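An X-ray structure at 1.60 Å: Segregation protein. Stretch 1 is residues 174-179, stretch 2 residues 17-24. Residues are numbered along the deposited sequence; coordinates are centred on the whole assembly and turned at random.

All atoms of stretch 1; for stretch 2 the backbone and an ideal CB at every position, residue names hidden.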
# COMPACT_ATOMS: atom_id res chain seq x y z
N ILE A 174 -5.82 -10.81 0.42
CA ILE A 174 -5.88 -10.91 1.87
C ILE A 174 -5.63 -9.49 2.37
O ILE A 174 -4.67 -8.84 1.94
CB ILE A 174 -4.77 -11.83 2.39
CG1 ILE A 174 -5.01 -13.25 1.88
CG2 ILE A 174 -4.75 -11.79 3.93
CD1 ILE A 174 -3.78 -14.13 1.96
N LEU A 175 -6.49 -9.01 3.26
CA LEU A 175 -6.37 -7.66 3.80
C LEU A 175 -6.04 -7.63 5.28
O LEU A 175 -6.76 -8.18 6.09
CB LEU A 175 -7.68 -6.89 3.60
CG LEU A 175 -7.76 -5.47 4.19
CD1 LEU A 175 -6.76 -4.54 3.49
CD2 LEU A 175 -9.19 -4.94 4.03
N VAL A 176 -4.93 -6.98 5.62
CA VAL A 176 -4.55 -6.86 7.02
C VAL A 176 -5.33 -5.67 7.61
O VAL A 176 -5.26 -4.56 7.08
CB VAL A 176 -3.04 -6.59 7.18
CG1 VAL A 176 -2.68 -6.46 8.65
CG2 VAL A 176 -2.25 -7.75 6.55
N THR A 177 -6.10 -5.93 8.66
CA THR A 177 -6.88 -4.89 9.31
C THR A 177 -6.47 -4.81 10.78
O THR A 177 -5.72 -5.65 11.28
CB THR A 177 -8.41 -5.19 9.26
OG1 THR A 177 -8.69 -6.34 10.07
CG2 THR A 177 -8.86 -5.45 7.83
N MET A 178 -6.94 -3.77 11.45
CA MET A 178 -6.65 -3.57 12.87
C MET A 178 -5.16 -3.62 13.19
O MET A 178 -4.75 -4.08 14.26
CB MET A 178 -7.43 -4.59 13.69
CG MET A 178 -8.92 -4.53 13.37
SD MET A 178 -9.96 -5.56 14.39
CE MET A 178 -10.22 -4.46 15.79
N TYR A 179 -4.36 -3.13 12.26
CA TYR A 179 -2.91 -3.08 12.45
C TYR A 179 -2.63 -2.16 13.64
O TYR A 179 -2.87 -0.95 13.55
CB TYR A 179 -2.27 -2.53 11.17
CG TYR A 179 -0.76 -2.43 11.17
CD1 TYR A 179 0.04 -3.46 10.68
CD2 TYR A 179 -0.13 -1.27 11.63
CE1 TYR A 179 1.44 -3.33 10.64
CE2 TYR A 179 1.25 -1.13 11.60
CZ TYR A 179 2.03 -2.16 11.10
OH TYR A 179 3.40 -2.00 11.05
N UNK A 17 -15.16 -11.02 12.90
CA UNK A 17 -14.54 -9.90 13.59
C UNK A 17 -15.00 -8.56 13.05
O UNK A 17 -15.64 -8.48 12.00
CB UNK A 17 -13.02 -10.00 13.49
N UNK A 18 -14.68 -7.50 13.78
CA UNK A 18 -15.06 -6.15 13.38
C UNK A 18 -14.37 -5.70 12.10
O UNK A 18 -14.96 -4.99 11.29
CB UNK A 18 -14.74 -5.17 14.51
N UNK A 19 -13.12 -6.12 11.91
CA UNK A 19 -12.38 -5.74 10.73
C UNK A 19 -13.06 -6.14 9.43
O UNK A 19 -13.03 -5.40 8.44
CB UNK A 19 -10.98 -6.36 10.79
N UNK A 20 -13.70 -7.30 9.44
CA UNK A 20 -14.37 -7.81 8.25
C UNK A 20 -15.57 -6.95 7.87
O UNK A 20 -15.73 -6.55 6.72
CB UNK A 20 -14.81 -9.26 8.47
N UNK A 21 -16.42 -6.67 8.85
CA UNK A 21 -17.61 -5.87 8.58
C UNK A 21 -17.23 -4.42 8.31
O UNK A 21 -17.84 -3.77 7.47
CB UNK A 21 -18.59 -5.95 9.75
N UNK A 22 -16.23 -3.92 9.02
CA UNK A 22 -15.79 -2.55 8.79
C UNK A 22 -15.27 -2.46 7.36
O UNK A 22 -15.45 -1.44 6.68
CB UNK A 22 -14.72 -2.13 9.80
N UNK A 23 -14.64 -3.53 6.89
CA UNK A 23 -14.13 -3.54 5.53
C UNK A 23 -15.27 -3.58 4.52
O UNK A 23 -15.22 -2.88 3.51
CB UNK A 23 -13.19 -4.73 5.32
N UNK A 24 -16.29 -4.38 4.79
CA UNK A 24 -17.43 -4.48 3.87
C UNK A 24 -18.11 -3.12 3.74
O UNK A 24 -18.42 -2.67 2.64
CB UNK A 24 -18.43 -5.53 4.35

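Residues 174 to 177 of stretch 1 lie in a strand that begins earlier in the chain, and they meet a helix that begins at position 18, the two axes coming within 9.1 Å at an angle of 110° between their N-to-C directions. Leu175, Thr177 and Met178 face the helix, so any position there must fit against a methyl-rich surface that carries one hydroxyl, Thr177 OG1.

Position 17 lies just before the helix, at its N-cap. Its phi of 116° and psi of 168° are the strongest visible evidence: a positive phi by itself favours glycine. The ideal CB would stand 5.5 Å from Met178 SD, so contact with stretch 1 sets no comparable restriction. The deposited residue is Gly17, whose carbonyl O accepts a weak bond from the backbone N of position 20, 3.4 Å away.

Position 18 has helical angles (-67/-35) and a CB pointing sideways, 4.8 Å from Met178 CE. A side chain reaching from here could lie along the methionine methyl; apolar residues of modest size suit best, although the sideways CB does not exclude a longer chain. The residue is Val18. With chi1 at 52° (p), its CG1 comes 3.3 Å from Met178 CE, a close apolar contact at the end of the methionine side chain.

At position 19 the backbone is again helical (-58/-37), so phi and psi do not demand glycine. The evidence is steric: the CA-to-CB direction points toward stretch 1, and the ideal CB falls 2.4 Å from Thr177 OG1, a clash, and 3.8 Å from Met178 CG. With the backbones placed as they are, only a residue without CB fits. Gly19 is deposited, and the close approach follows: its CA is 5.7 Å from Thr177 CA and 3.8 Å from Thr177 OG1, while its N lies 4.1 Å from Met178 SD.

Position 20 points away, with nothing of stretch 1 within 5.5 Å of its CB, so many side chains would be compatible. It is Lys20, extended through chi1 and chi2 (both t) before turning at chi3 and chi4 (both p); NZ is hydrogen-bonded elsewhere in the structure.

Positions 21 and 22 are out of reach of stretch 1, which therefore leaves their identity undetermined. They hold Thr21 and Thr22, both with chi1 in m; the backbone N of Thr22 bonds to Val18 O at 2.8 Å.

Position 23, one helical turn after 19, points toward stretch 1 again. Its ideal CB is 4.2 Å from Leu175 CD2 and 5.1 Å from Thr177 CG2, which leaves room for a small or branched side chain; alanine, serine, valine or threonine are all plausible. The residue is Thr23. Its OG1 packs 3.5 Å from Leu175 CD2 and 3.7 Å from Thr177 CG2, and with chi1 at -65° (m) it donates a hydrogen bond to Gly19 O at 2.7 Å, satisfying the hydroxyl beside these methyl groups.

Position 24 is out of reach, and stretch 1 gives no preference. Ala24 continues the helix, its N bonding to Lys20 O at 3.0 Å.

Stretch 2 17-24: GVGKTTTA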
# COMPACT_ATOMS: atom_id res chain seq x y z
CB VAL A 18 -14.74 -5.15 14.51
CG1 VAL A 18 -13.29 -5.30 14.94
CG2 VAL A 18 -15.00 -3.72 14.03
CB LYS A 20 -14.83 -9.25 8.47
CG LYS A 20 -15.58 -9.84 7.28
CD LYS A 20 -16.09 -11.25 7.59
CE LYS A 20 -17.14 -11.22 8.69
NZ LYS A 20 -18.40 -10.60 8.21
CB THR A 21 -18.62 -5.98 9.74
OG1 THR A 21 -19.18 -7.30 9.73
CG2 THR A 21 -19.74 -4.96 9.58
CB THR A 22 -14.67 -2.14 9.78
OG1 THR A 22 -15.22 -1.98 11.09
CG2 THR A 22 -14.02 -0.83 9.35
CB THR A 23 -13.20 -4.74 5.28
OG1 THR A 23 -12.03 -4.61 6.10
CG2 THR A 23 -12.79 -4.81 3.83
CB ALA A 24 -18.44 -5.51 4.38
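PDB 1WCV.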